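Local atomic coordinates of beta-glucuronidase (Dictyoglomus thermophilum, PDB entry 6XXW), a protein that probably hydrolyses beta-D-glucuronides, as a member of glycoside hydrolase family 2. Residues Arg313-Asp318 and Ser340-Ser345; Gln319-Lys324 and Arg574-Lys579; Lys324-Leu329 and Glu346-Leu351; Leu328-Gly333 and Asp353-Ala358. All coordinates share one frame; numbering follows the deposited sequence. Where two conformers were deposited one is given.

Interaction 1. Residues Arg313-Asp318 and Ser340-Ser345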
loop_
_atom_site.group_PDB
_atom_site.type_symbol
_atom_site.label_atom_id
_atom_site.label_comp_id
_atom_site.label_asym_id
_atom_site.label_seq_id
_atom_site.Cartn_x
_atom_site.Cartn_y
_atom_site.Cartn_z
ATOM N N ARG A 313 17.670 -9.467 7.997
ATOM C CA ARG A 313 18.959 -9.643 8.663
ATOM C C ARG A 313 19.244 -8.581 9.720
ATOM O O ARG A 313 20.271 -8.674 10.411
ATOM C CB ARG A 313 20.088 -9.658 7.632
ATOM C CG ARG A 313 20.473 -8.297 7.089
ATOM C CD ARG A 313 21.194 -8.432 5.753
ATOM N NE ARG A 313 20.307 -8.971 4.725
ATOM C CZ ARG A 313 20.477 -10.144 4.124
ATOM N NH1 ARG A 313 21.515 -10.917 4.436
ATOM N NH2 ARG A 313 19.609 -10.541 3.207
ATOM N N GLY A 314 18.372 -7.584 9.870
ATOM C CA GLY A 314 18.568 -6.560 10.877
ATOM C C GLY A 314 19.803 -5.734 10.603
ATOM O O GLY A 314 19.899 -5.097 9.551
ATOM N N LYS A 315 20.765 -5.752 11.521
ATOM C CA LYS A 315 22.000 -4.987 11.372
ATOM C C LYS A 315 23.123 -5.776 10.708
ATOM O O LYS A 315 24.254 -5.276 10.623
ATOM C CB LYS A 315 22.465 -4.469 12.745
ATOM C CG LYS A 315 21.381 -3.651 13.479
ATOM C CD LYS A 315 21.963 -2.871 14.657
ATOM C CE LYS A 315 22.386 -1.452 14.254
ATOM N NZ LYS A 315 21.387 -0.762 13.369
ATOM N N GLY A 316 22.848 -6.990 10.238
ATOM C CA GLY A 316 23.906 -7.816 9.680
ATOM C C GLY A 316 24.485 -7.221 8.410
ATOM O O GLY A 316 23.767 -6.667 7.575
ATOM N N LEU A 317 25.815 -7.345 8.271
ATOM C CA LEU A 317 26.513 -6.926 7.057
ATOM C C LEU A 317 25.989 -7.665 5.832
ATOM O O LEU A 317 25.838 -8.890 5.851
ATOM C CB LEU A 317 28.016 -7.192 7.193
ATOM C CG LEU A 317 28.804 -6.884 5.918
ATOM C CD1 LEU A 317 29.141 -5.415 5.877
ATOM C CD2 LEU A 317 30.073 -7.711 5.836
ATOM N N ASP A 318 25.731 -6.920 4.754
ATOM C CA ASP A 318 25.332 -7.531 3.483
ATOM C C ASP A 318 25.922 -6.699 2.357
ATOM O O ASP A 318 25.547 -5.542 2.181
ATOM C CB ASP A 318 23.817 -7.623 3.352
ATOM C CG ASP A 318 23.381 -8.118 1.978
ATOM O OD1 ASP A 318 24.109 -8.929 1.370
ATOM O OD2 ASP A 318 22.309 -7.699 1.503
ATOM N N SER A 340 25.162 7.548 11.469
ATOM C CA SER A 340 24.226 7.516 12.583
ATOM C C SER A 340 23.889 6.068 12.933
ATOM O O SER A 340 23.592 5.268 12.038
ATOM C CB SER A 340 22.970 8.306 12.203
ATOM O OG SER A 340 22.670 8.156 10.823
ATOM N N HIS A 341 23.985 5.697 14.220
ATOM C CA HIS A 341 24.595 6.478 15.300
ATOM C C HIS A 341 25.670 5.631 15.973
ATOM O O HIS A 341 25.614 5.400 17.177
ATOM C CB HIS A 341 23.558 6.889 16.357
ATOM C CG HIS A 341 22.422 7.706 15.818
ATOM N ND1 HIS A 341 22.594 8.982 15.324
ATOM C CD2 HIS A 341 21.102 7.430 15.697
ATOM C CE1 HIS A 341 21.427 9.459 14.928
ATOM N NE2 HIS A 341 20.505 8.535 15.141
ATOM N N TYR A 342 26.626 5.141 15.199
ATOM C CA TYR A 342 27.597 4.172 15.692
ATOM C C TYR A 342 28.571 3.935 14.550
ATOM O O TYR A 342 28.248 4.242 13.392
ATOM C CB TYR A 342 26.917 2.865 16.128
ATOM C CG TYR A 342 25.750 2.483 15.237
ATOM C CD1 TYR A 342 25.966 1.869 14.001
ATOM C CD2 TYR A 342 24.438 2.759 15.618
ATOM C CE1 TYR A 342 24.897 1.545 13.164
ATOM C CE2 TYR A 342 23.354 2.441 14.777
ATOM C CZ TYR A 342 23.596 1.842 13.566
ATOM O OH TYR A 342 22.529 1.528 12.764
ATOM N N PRO A 343 29.765 3.415 14.819
ATOM C CA PRO A 343 30.660 3.080 13.713
ATOM C C PRO A 343 30.024 2.005 12.845
ATOM O O PRO A 343 29.373 1.080 13.344
ATOM C CB PRO A 343 31.929 2.577 14.416
ATOM C CG PRO A 343 31.866 3.233 15.795
ATOM C CD PRO A 343 30.410 3.234 16.137
ATOM N N TYR A 344 30.192 2.147 11.538
ATOM C CA TYR A 344 29.688 1.138 10.625
ATOM C C TYR A 344 30.768 0.084 10.375
ATOM O O TYR A 344 31.895 0.162 10.878
ATOM C CB TYR A 344 29.210 1.767 9.312
ATOM C CG TYR A 344 27.918 2.568 9.405
ATOM C CD1 TYR A 344 27.223 2.694 10.613
ATOM C CD2 TYR A 344 27.389 3.199 8.271
ATOM C CE1 TYR A 344 26.026 3.454 10.687
ATOM C CE2 TYR A 344 26.214 3.945 8.337
ATOM C CZ TYR A 344 25.536 4.067 9.545
ATOM O OH TYR A 344 24.377 4.822 9.568
ATOM N N SER A 345 30.407 -0.938 9.611
ATOM C CA SER A 345 31.380 -1.942 9.216
ATOM C C SER A 345 32.501 -1.301 8.407
ATOM O O SER A 345 32.284 -0.343 7.654
ATOM C CB SER A 345 30.702 -3.028 8.390
ATOM O OG SER A 345 30.261 -2.486 7.161
#
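K315 and Y342 reach for each other from opposite directions and meet at their ends. The ammonium NZ of K315 donates a short hydrogen bond, 2.6 Å, to Y342 OH. The lysine is bent at chi3 (92°), which sets CE 3.6 Å from CZ of Y342, and at chi4 (43°), which turns NZ to the hydroxyl. NZ is also bonded to the carbonyl O of E308. The tyrosine oxygen has two further partners, H307 ND1 and the backbone N of E308. Three bonds thus grip one phenol oxygen, and F118 stacks on its ring. A phenylalanine at Y342 would probably leave the K315 ammonium with one acceptor fewer and H307 ND1 and E308 N without this partner. Apart from this polar pair, L317 lays CD1 on S345, 3.4 Å from OG and 3.8 Å from CB. S345 is the N-cap of helix 346-355, as D318 is of helix 319-332. D318 also forms an intersubunit salt bridge, to R313 of the second subunit. Both segments are loops that lead from a parallel barrel strand into the following helix. They lie at the C-terminal end of the strands, where TIM barrel enzymes of this family carry their active site.

Interaction 2. Residues Gln319-Lys324 and Arg574-Lys579; sequences QVINIK and RNRQPK
The CA atoms of K324 and R576 lie 7.8 Å apart, where helix 319-332, the first outer helix of the TIM barrel, passes the loop between the last barrel strand, 544-550, and helix 580-591; in that loop R576 has a positive phi of 70°. The two side chains run alongside each other, pointing opposite ways. Their aliphatic parts touch, CG of K324 to CG of R576 at 4.1 Å. One turn earlier, I321 comes in roughly perpendicular to the arginine and brings CG2 to 3.9 Å from NH2 of R576. NH1 of R576 bonds to the carbonyl O of R574 at 2.9 Å, which lies near the guanidinium plane. NE forms a salt bridge with D325, and NH2 bonds to D309 O. An alanine at R576 would probably leave D325 short of a positive partner and open a gap against I321 and K324. K324 is bent at chi2 (58°) and otherwise extended, and its NZ bonds to D60 O of the second subunit. A water 2.9 Å from NZ of K324 also accepts from NE2 of Q577, at 3.2 Å. Q577 OE1 accepts from D517 N of a third subunit. The contact therefore joins the aliphatic stems of K324 and R576, with I321 beside the guanidinium; D325 and two carbonyl oxygens hold the guanidinium, and the ammonium turns to the subunit interface.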
loop_
_atom_site.group_PDB
_atom_site.type_symbol
_atom_site.label_atom_id
_atom_site.label_comp_id
_atom_site.label_asym_id
_atom_site.label_seq_id
_atom_site.Cartn_x
_atom_site.Cartn_y
_atom_site.Cartn_z
ATOM N N GLN A 319 26.859 -7.275 1.607
ATOM C CA GLN A 319 27.536 -6.470 0.599
ATOM C C GLN A 319 26.619 -6.150 -0.570
ATOM O O GLN A 319 26.818 -5.132 -1.235
ATOM C CB GLN A 319 28.809 -7.169 0.122
ATOM C CG GLN A 319 29.949 -7.127 1.171
ATOM C CD GLN A 319 30.636 -5.755 1.321
ATOM O OE1 GLN A 319 30.010 -4.754 1.676
ATOM N NE2 GLN A 319 31.949 -5.723 1.080
ATOM N N VAL A 320 25.607 -6.983 -0.830
ATOM C CA VAL A 320 24.612 -6.619 -1.839
ATOM C C VAL A 320 23.944 -5.296 -1.470
ATOM O O VAL A 320 23.869 -4.370 -2.283
ATOM C CB VAL A 320 23.582 -7.746 -2.003
ATOM C CG1 VAL A 320 22.409 -7.275 -2.842
ATOM C CG2 VAL A 320 24.240 -8.978 -2.635
ATOM N N ILE A 321 23.468 -5.185 -0.226
ATOM C CA ILE A 321 22.796 -3.964 0.219
ATOM C C ILE A 321 23.768 -2.785 0.216
ATOM O O ILE A 321 23.409 -1.655 -0.156
ATOM C CB ILE A 321 22.170 -4.198 1.612
ATOM C CG1 ILE A 321 20.854 -4.976 1.479
ATOM C CG2 ILE A 321 21.937 -2.888 2.342
ATOM C CD1 ILE A 321 19.740 -4.191 0.792
ATOM N N ASN A 322 25.023 -3.035 0.579
ATOM C CA ASN A 322 25.991 -1.948 0.659
ATOM C C ASN A 322 26.253 -1.356 -0.720
ATOM O O ASN A 322 26.229 -0.135 -0.899
ATOM C CB ASN A 322 27.291 -2.452 1.285
ATOM C CG ASN A 322 27.168 -2.693 2.770
ATOM O OD1 ASN A 322 26.207 -2.261 3.402
ATOM N ND2 ASN A 322 28.156 -3.373 3.340
ATOM N N ILE A 323 26.500 -2.210 -1.711
ATOM C CA ILE A 323 26.773 -1.711 -3.055
ATOM C C ILE A 323 25.530 -1.053 -3.636
ATOM O O ILE A 323 25.606 0.023 -4.244
ATOM C CB ILE A 323 27.323 -2.853 -3.930
ATOM C CG1 ILE A 323 28.782 -3.120 -3.514
ATOM C CG2 ILE A 323 27.257 -2.494 -5.426
ATOM C CD1 ILE A 323 29.326 -4.471 -3.954
ATOM N N LYS A 324 24.359 -1.656 -3.422
ATOM C CA LYS A 324 23.110 -0.999 -3.811
ATOM C C LYS A 324 23.008 0.401 -3.208
ATOM O O LYS A 324 22.630 1.360 -3.893
ATOM C CB LYS A 324 21.918 -1.848 -3.377
ATOM C CG LYS A 324 20.581 -1.225 -3.735
ATOM C CD LYS A 324 20.477 -0.990 -5.240
ATOM C CE LYS A 324 19.014 -0.891 -5.679
ATOM N NZ LYS A 324 18.870 -0.878 -7.173
ATOM N N ARG A 574 12.602 0.610 2.800
ATOM C CA ARG A 574 13.593 -0.300 3.369
ATOM C C ARG A 574 14.176 -1.239 2.315
ATOM O O ARG A 574 15.319 -1.696 2.458
ATOM C CB ARG A 574 12.979 -1.112 4.505
ATOM C CG ARG A 574 14.022 -1.771 5.406
ATOM C CD ARG A 574 13.349 -2.444 6.573
ATOM N NE ARG A 574 14.237 -2.712 7.708
ATOM C CZ ARG A 574 14.071 -3.744 8.525
ATOM N NH1 ARG A 574 13.087 -4.598 8.301
ATOM N NH2 ARG A 574 14.872 -3.923 9.567
ATOM N N ASN A 575 13.416 -1.545 1.261
ATOM C CA ASN A 575 13.928 -2.341 0.156
ATOM C C ASN A 575 14.588 -1.481 -0.918
ATOM O O ASN A 575 14.727 -1.930 -2.059
ATOM C CB ASN A 575 12.818 -3.222 -0.442
ATOM C CG ASN A 575 11.730 -2.431 -1.129
ATOM O OD1 ASN A 575 11.669 -1.197 -1.043
ATOM N ND2 ASN A 575 10.843 -3.142 -1.814
ATOM N N ARG A 576 14.981 -0.251 -0.573
ATOM C CA ARG A 576 15.894 0.568 -1.375
ATOM C C ARG A 576 15.255 1.048 -2.685
ATOM O O ARG A 576 15.912 1.091 -3.732
ATOM C CB ARG A 576 17.208 -0.179 -1.652
ATOM C CG ARG A 576 18.322 0.134 -0.648
ATOM C CD ARG A 576 17.930 -0.270 0.753
ATOM N NE ARG A 576 19.017 -0.051 1.704
ATOM C CZ ARG A 576 18.885 -0.138 3.021
ATOM N NH1 ARG A 576 17.704 -0.446 3.546
ATOM N NH2 ARG A 576 19.939 0.074 3.812
ATOM N N GLN A 577 13.982 1.444 -2.626
ATOM C CA GLN A 577 13.324 2.093 -3.759
ATOM C C GLN A 577 12.871 3.500 -3.371
ATOM O O GLN A 577 12.534 3.750 -2.212
ATOM C CB GLN A 577 12.111 1.286 -4.247
ATOM C CG GLN A 577 12.436 -0.121 -4.745
ATOM C CD GLN A 577 13.494 -0.148 -5.839
ATOM O OE1 GLN A 577 13.597 0.771 -6.653
ATOM N NE2 GLN A 577 14.281 -1.220 -5.867
ATOM N N PRO A 578 12.838 4.438 -4.317
ATOM C CA PRO A 578 12.695 5.851 -3.939
ATOM C C PRO A 578 11.260 6.248 -3.628
ATOM O O PRO A 578 10.313 5.802 -4.279
ATOM C CB PRO A 578 13.202 6.594 -5.183
ATOM C CG PRO A 578 12.858 5.650 -6.339
ATOM C CD PRO A 578 13.081 4.260 -5.762
ATOM N N LYS A 579 11.105 7.130 -2.637
ATOM C CA LYS A 579 9.848 7.837 -2.459
ATOM C C LYS A 579 9.864 9.111 -3.300
ATOM O O LYS A 579 10.868 9.452 -3.924
ATOM C CB LYS A 579 9.597 8.144 -0.977
ATOM C CG LYS A 579 9.492 6.888 -0.120
ATOM C CD LYS A 579 9.267 7.260 1.354
ATOM C CE LYS A 579 9.614 6.086 2.269
ATOM N NZ LYS A 579 9.594 6.469 3.720
HETATM O O HOH W 1 16.527 1.210 -6.501
HETATM O O HOH W 2 16.289 -1.445 -8.400
#

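Interaction 3. Residues Lys324-Leu329 and Glu346-Leu351; sequences KDFNLL and EEILFL
F326 of helix 319-332 pushes its ring against L351 and I348 of helix 346-355. The tight part is over one face of the ring, toward CE2 and CZ. CE2 of F326 is 3.5 Å from CB of L351. That CB sits over the face in a CH-pi contact, 3.9 Å from the centroid of the F326 ring and 28° off the ring normal. CZ of F326 also comes within 3.4 Å of the carbonyl O of I348, which approaches obliquely. CG of F326 is anti to its carbonyl carbon (chi1 -81°), and this sends the ring across to the neighbouring helix. The helices are two successive members of the outer layer of the TIM barrel. The short parallel strand 336-338 runs between them in sequence, and its F337 packs against F326, L329 and I348. The ring of Y355 also meets that of F326, with planes at about 25°. The packing is looser around this core. CG2 of I348 stands 4.0 Å from CZ of F326, and CD1 of L351 is 4.0 Å from CD2 of the same ring. Toward the second subunit, N327, partly exposed, bonds through ND2 to I61 O of that subunit. F350, also partly exposed, points away from helix 319-332 and meets H405 edge-to-face. L51 of the second subunit packs on L351.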
loop_
_atom_site.group_PDB
_atom_site.type_symbol
_atom_site.label_atom_id
_atom_site.label_comp_id
_atom_site.label_asym_id
_atom_site.label_seq_id
_atom_site.Cartn_x
_atom_site.Cartn_y
_atom_site.Cartn_z
ATOM N N LYS A 324 24.359 -1.656 -3.422
ATOM C CA LYS A 324 23.110 -0.999 -3.811
ATOM C C LYS A 324 23.008 0.401 -3.208
ATOM O O LYS A 324 22.630 1.360 -3.893
ATOM C CB LYS A 324 21.918 -1.848 -3.377
ATOM C CG LYS A 324 20.581 -1.225 -3.735
ATOM C CD LYS A 324 20.477 -0.990 -5.240
ATOM C CE LYS A 324 19.014 -0.891 -5.679
ATOM N NZ LYS A 324 18.870 -0.878 -7.173
ATOM N N ASP A 325 23.362 0.541 -1.929
ATOM C CA ASP A 325 23.209 1.831 -1.261
ATOM C C ASP A 325 24.145 2.869 -1.874
ATOM O O ASP A 325 23.759 4.027 -2.068
ATOM C CB ASP A 325 23.484 1.687 0.240
ATOM C CG ASP A 325 22.301 1.095 1.024
ATOM O OD1 ASP A 325 21.239 0.795 0.423
ATOM O OD2 ASP A 325 22.434 0.931 2.263
ATOM N N PHE A 326 25.384 2.473 -2.189
ATOM C CA PHE A 326 26.305 3.431 -2.789
ATOM C C PHE A 326 25.888 3.803 -4.209
ATOM O O PHE A 326 26.067 4.951 -4.630
ATOM C CB PHE A 326 27.736 2.881 -2.750
ATOM C CG PHE A 326 28.395 3.082 -1.414
ATOM C CD1 PHE A 326 28.960 4.304 -1.084
ATOM C CD2 PHE A 326 28.369 2.080 -0.455
ATOM C CE1 PHE A 326 29.530 4.502 0.155
ATOM C CE2 PHE A 326 28.934 2.277 0.790
ATOM C CZ PHE A 326 29.516 3.489 1.096
ATOM N N ASN A 327 25.340 2.857 -4.970
ATOM C CA ASN A 327 24.844 3.217 -6.299
ATOM C C ASN A 327 23.671 4.184 -6.200
ATOM O O ASN A 327 23.531 5.095 -7.029
ATOM C CB ASN A 327 24.457 1.958 -7.069
ATOM C CG ASN A 327 25.664 1.133 -7.430
ATOM O OD1 ASN A 327 26.766 1.667 -7.533
ATOM N ND2 ASN A 327 25.482 -0.169 -7.587
ATOM N N LEU A 328 22.838 4.022 -5.172
ATOM C CA LEU A 328 21.749 4.974 -4.953
ATOM C C LEU A 328 22.282 6.336 -4.525
ATOM O O LEU A 328 21.767 7.373 -4.960
ATOM C CB LEU A 328 20.776 4.425 -3.908
ATOM C CG LEU A 328 19.851 3.282 -4.347
ATOM C CD1 LEU A 328 19.148 2.645 -3.121
ATOM C CD2 LEU A 328 18.843 3.771 -5.372
ATOM N N LEU A 329 23.314 6.357 -3.678
ATOM C CA LEU A 329 23.928 7.626 -3.293
ATOM C C LEU A 329 24.434 8.382 -4.517
ATOM O O LEU A 329 24.234 9.598 -4.645
ATOM C CB LEU A 329 25.073 7.375 -2.302
ATOM C CG LEU A 329 24.708 7.025 -0.847
ATOM C CD1 LEU A 329 26.003 6.852 0.013
ATOM C CD2 LEU A 329 23.802 8.074 -0.248
ATOM N N GLU A 346 33.712 -1.853 8.567
ATOM C CA GLU A 346 34.851 -1.412 7.765
ATOM C C GLU A 346 34.547 -1.519 6.280
ATOM O O GLU A 346 34.981 -0.671 5.484
ATOM C CB GLU A 346 36.089 -2.242 8.118
ATOM C CG GLU A 346 36.385 -2.293 9.618
ATOM C CD GLU A 346 36.003 -3.613 10.295
ATOM O OE1 GLU A 346 34.795 -3.976 10.295
ATOM O OE2 GLU A 346 36.918 -4.269 10.860
ATOM N N GLU A 347 33.801 -2.561 5.894
ATOM C CA GLU A 347 33.398 -2.755 4.506
ATOM C C GLU A 347 32.745 -1.504 3.934
ATOM O O GLU A 347 33.034 -1.103 2.801
ATOM C CB GLU A 347 32.448 -3.956 4.424
ATOM C CG GLU A 347 33.136 -5.329 4.493
ATOM C CD GLU A 347 33.430 -5.821 5.917
ATOM O OE1 GLU A 347 33.142 -5.099 6.902
ATOM O OE2 GLU A 347 33.958 -6.951 6.046
ATOM N N ILE A 348 31.879 -0.846 4.710
ATOM C CA ILE A 348 31.213 0.342 4.185
ATOM C C ILE A 348 32.214 1.484 3.970
ATOM O O ILE A 348 32.102 2.251 3.002
ATOM C CB ILE A 348 30.051 0.746 5.109
ATOM C CG1 ILE A 348 28.852 -0.170 4.832
ATOM C CG2 ILE A 348 29.669 2.230 4.900
ATOM C CD1 ILE A 348 27.702 0.032 5.827
ATOM N N LEU A 349 33.226 1.597 4.836
ATOM C CA LEU A 349 34.215 2.663 4.654
ATOM C C LEU A 349 35.123 2.401 3.450
ATOM O O LEU A 349 35.501 3.348 2.742
ATOM C CB LEU A 349 35.049 2.845 5.929
ATOM C CG LEU A 349 34.244 3.334 7.135
ATOM C CD1 LEU A 349 35.175 3.661 8.273
ATOM C CD2 LEU A 349 33.423 4.562 6.776
ATOM N N PHE A 350 35.492 1.136 3.198
ATOM C CA PHE A 350 36.257 0.832 1.988
ATOM C C PHE A 350 35.457 1.184 0.743
ATOM O O PHE A 350 36.012 1.691 -0.241
ATOM C CB PHE A 350 36.666 -0.640 1.952
ATOM C CG PHE A 350 37.836 -0.965 2.831
ATOM C CD1 PHE A 350 39.123 -0.583 2.471
ATOM C CD2 PHE A 350 37.651 -1.645 4.026
ATOM C CE1 PHE A 350 40.210 -0.880 3.292
ATOM C CE2 PHE A 350 38.729 -1.937 4.852
ATOM C CZ PHE A 350 40.008 -1.553 4.480
ATOM N N LEU A 351 34.142 0.929 0.770
ATOM C CA LEU A 351 33.291 1.323 -0.346
ATOM C C LEU A 351 33.194 2.842 -0.459
ATOM O O LEU A 351 33.245 3.388 -1.567
ATOM C CB LEU A 351 31.903 0.697 -0.194
ATOM C CG LEU A 351 31.823 -0.822 -0.387
ATOM C CD1 LEU A 351 30.404 -1.328 -0.082
ATOM C CD2 LEU A 351 32.228 -1.156 -1.818
#

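Interaction 4. Residues Leu328-Gly333 and Asp353-Ala358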
loop_
_atom_site.group_PDB
_atom_site.type_symbol
_atom_site.label_atom_id
_atom_site.label_comp_id
_atom_site.label_asym_id
_atom_site.label_seq_id
_atom_site.Cartn_x
_atom_site.Cartn_y
_atom_site.Cartn_z
ATOM N N LEU A 328 22.838 4.022 -5.172
ATOM C CA LEU A 328 21.749 4.974 -4.953
ATOM C C LEU A 328 22.282 6.336 -4.525
ATOM O O LEU A 328 21.767 7.373 -4.960
ATOM C CB LEU A 328 20.776 4.425 -3.908
ATOM C CG LEU A 328 19.851 3.282 -4.347
ATOM C CD1 LEU A 328 19.148 2.645 -3.121
ATOM C CD2 LEU A 328 18.843 3.771 -5.372
ATOM N N LEU A 329 23.314 6.357 -3.678
ATOM C CA LEU A 329 23.928 7.626 -3.293
ATOM C C LEU A 329 24.434 8.382 -4.517
ATOM O O LEU A 329 24.234 9.598 -4.645
ATOM C CB LEU A 329 25.073 7.375 -2.302
ATOM C CG LEU A 329 24.708 7.025 -0.847
ATOM C CD1 LEU A 329 26.003 6.852 0.013
ATOM C CD2 LEU A 329 23.802 8.074 -0.248
ATOM N N LYS A 330 25.122 7.678 -5.422
ATOM C CA LYS A 330 25.605 8.326 -6.635
ATOM C C LYS A 330 24.449 8.726 -7.546
ATOM O O LYS A 330 24.460 9.824 -8.120
ATOM C CB LYS A 330 26.590 7.408 -7.368
ATOM C CG LYS A 330 27.976 7.333 -6.712
ATOM C CD LYS A 330 28.733 8.670 -6.788
ATOM C CE LYS A 330 29.541 8.798 -8.078
ATOM N NZ LYS A 330 30.329 10.069 -8.158
ATOM N N TRP A 331 23.426 7.867 -7.659
ATOM C CA TRP A 331 22.257 8.176 -8.491
ATOM C C TRP A 331 21.546 9.452 -8.037
ATOM O O TRP A 331 21.192 10.317 -8.855
ATOM C CB TRP A 331 21.287 6.995 -8.459
ATOM C CG TRP A 331 19.944 7.275 -9.085
ATOM C CD1 TRP A 331 19.641 7.241 -10.410
ATOM C CD2 TRP A 331 18.731 7.615 -8.403
ATOM N NE1 TRP A 331 18.307 7.543 -10.604
ATOM C CE2 TRP A 331 17.728 7.780 -9.385
ATOM C CE3 TRP A 331 18.400 7.806 -7.061
ATOM C CZ2 TRP A 331 16.413 8.127 -9.065
ATOM C CZ3 TRP A 331 17.092 8.151 -6.736
ATOM C CH2 TRP A 331 16.114 8.315 -7.736
ATOM N N ILE A 332 21.298 9.577 -6.734
ATOM C CA ILE A 332 20.574 10.742 -6.225
ATOM C C ILE A 332 21.446 11.986 -6.139
ATOM O O ILE A 332 20.924 13.091 -5.949
ATOM C CB ILE A 332 19.951 10.364 -4.866
ATOM C CG1 ILE A 332 18.685 11.202 -4.601
ATOM C CG2 ILE A 332 20.977 10.503 -3.726
ATOM C CD1 ILE A 332 18.003 10.860 -3.281
ATOM N N GLY A 333 22.758 11.850 -6.308
ATOM C CA GLY A 333 23.642 12.998 -6.289
ATOM C C GLY A 333 24.173 13.362 -4.925
ATOM O O GLY A 333 24.623 14.501 -4.730
ATOM N N ASP A 353 35.452 4.899 0.292
ATOM C CA ASP A 353 36.729 5.243 -0.341
ATOM C C ASP A 353 36.658 5.069 -1.858
ATOM O O ASP A 353 37.147 5.915 -2.618
ATOM C CB ASP A 353 37.877 4.371 0.206
ATOM C CG ASP A 353 38.153 4.556 1.715
ATOM O OD1 ASP A 353 37.722 5.563 2.352
ATOM O OD2 ASP A 353 38.854 3.660 2.269
ATOM N N GLN A 354 36.091 3.946 -2.315
ATOM C CA GLN A 354 36.011 3.657 -3.751
ATOM C C GLN A 354 35.056 4.597 -4.472
ATOM O O GLN A 354 35.313 5.000 -5.615
ATOM C CB GLN A 354 35.574 2.210 -3.968
ATOM C CG GLN A 354 36.588 1.179 -3.455
ATOM C CD GLN A 354 37.737 1.007 -4.407
ATOM O OE1 GLN A 354 37.575 1.195 -5.617
ATOM N NE2 GLN A 354 38.915 0.651 -3.877
ATOM N N TYR A 355 33.930 4.923 -3.844
ATOM C CA TYR A 355 32.899 5.710 -4.500
ATOM C C TYR A 355 33.104 7.214 -4.345
ATOM O O TYR A 355 32.462 7.986 -5.059
ATOM C CB TYR A 355 31.522 5.332 -3.934
ATOM C CG TYR A 355 30.861 4.128 -4.579
ATOM C CD1 TYR A 355 29.941 4.292 -5.614
ATOM C CD2 TYR A 355 31.136 2.833 -4.142
ATOM C CE1 TYR A 355 29.323 3.200 -6.209
ATOM C CE2 TYR A 355 30.517 1.727 -4.725
ATOM C CZ TYR A 355 29.615 1.921 -5.768
ATOM O OH TYR A 355 28.989 0.845 -6.367
ATOM N N GLY A 356 33.956 7.652 -3.427
ATOM C CA GLY A 356 34.143 9.078 -3.202
ATOM C C GLY A 356 32.976 9.707 -2.473
ATOM O O GLY A 356 32.391 10.693 -2.931
ATOM N N ILE A 357 32.622 9.129 -1.331
ATOM C CA ILE A 357 31.566 9.634 -0.469
ATOM C C ILE A 357 32.212 10.048 0.846
ATOM O O ILE A 357 32.931 9.259 1.462
ATOM C CB ILE A 357 30.469 8.578 -0.233
ATOM C CG1 ILE A 357 29.817 8.163 -1.564
ATOM C CG2 ILE A 357 29.445 9.086 0.812
ATOM C CD1 ILE A 357 28.929 9.237 -2.208
ATOM N N ALA A 358 31.980 11.290 1.257
ATOM C CA ALA A 358 32.555 11.795 2.492
ATOM C C ALA A 358 31.726 11.298 3.665
ATOM O O ALA A 358 30.495 11.361 3.633
ATOM C CB ALA A 358 32.605 13.324 2.472
#
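K330 against Y355 and L329 against I357 form an apolar contact where two neighbouring barrel helices end, 319-332 and 346-355. CG of K330 meets the edge of the Y355 ring near its plane, 3.8 Å from CD1. The lysine is bent at chi2 and chi3 (-67° and -88°), and its CD lies 4.2 Å from the carbonyl O of Y355. This pair forms the exposed side. Deeper in, CD1 of L329 touches CG2 of I357 at 4.2 Å, and F337 of the barrel strand 336-338 packs on I357 as well. Helix 319-332 closes with a Schellman motif. G333 is its C-prime residue, with positive phi, and the bonds are A334 N to L329 O and G333 N to K330 O (3.2 Å). Helix 346-355 likewise gives way to G356 with positive phi, and the chain then enters strand 358-362. A358 there pairs with N335 and F337 in the parallel barrel sheet. The hydroxyl of Y355 bonds to N327 OD1, and L51 of the second subunit packs on Y355.

Interactions 2, 3 and 4 follow one another along helix 319-332, and the 313-318 segment of interaction 1 leads into it. Interactions 3 and 4 are the closest pair, with centres about 7 Å apart. F326 CB packs 3.6 Å from Y355 CE2 between them. The salt bridge from R576 NE to D325 OD1, 2.7 Å, ties interaction 2 to interaction 3. L317 CD1 reaches N322 ND2 at 3.4 Å, so interactions 1 and 2 also touch. Interaction 1 sits at the barrel end where the family's active site is expected. Interaction 4 lies at the other end, its centre about 18 Å from that of interaction 1. A bound Tris molecule, probably from crystallisation, is about 4 Å from the Y355 side chain.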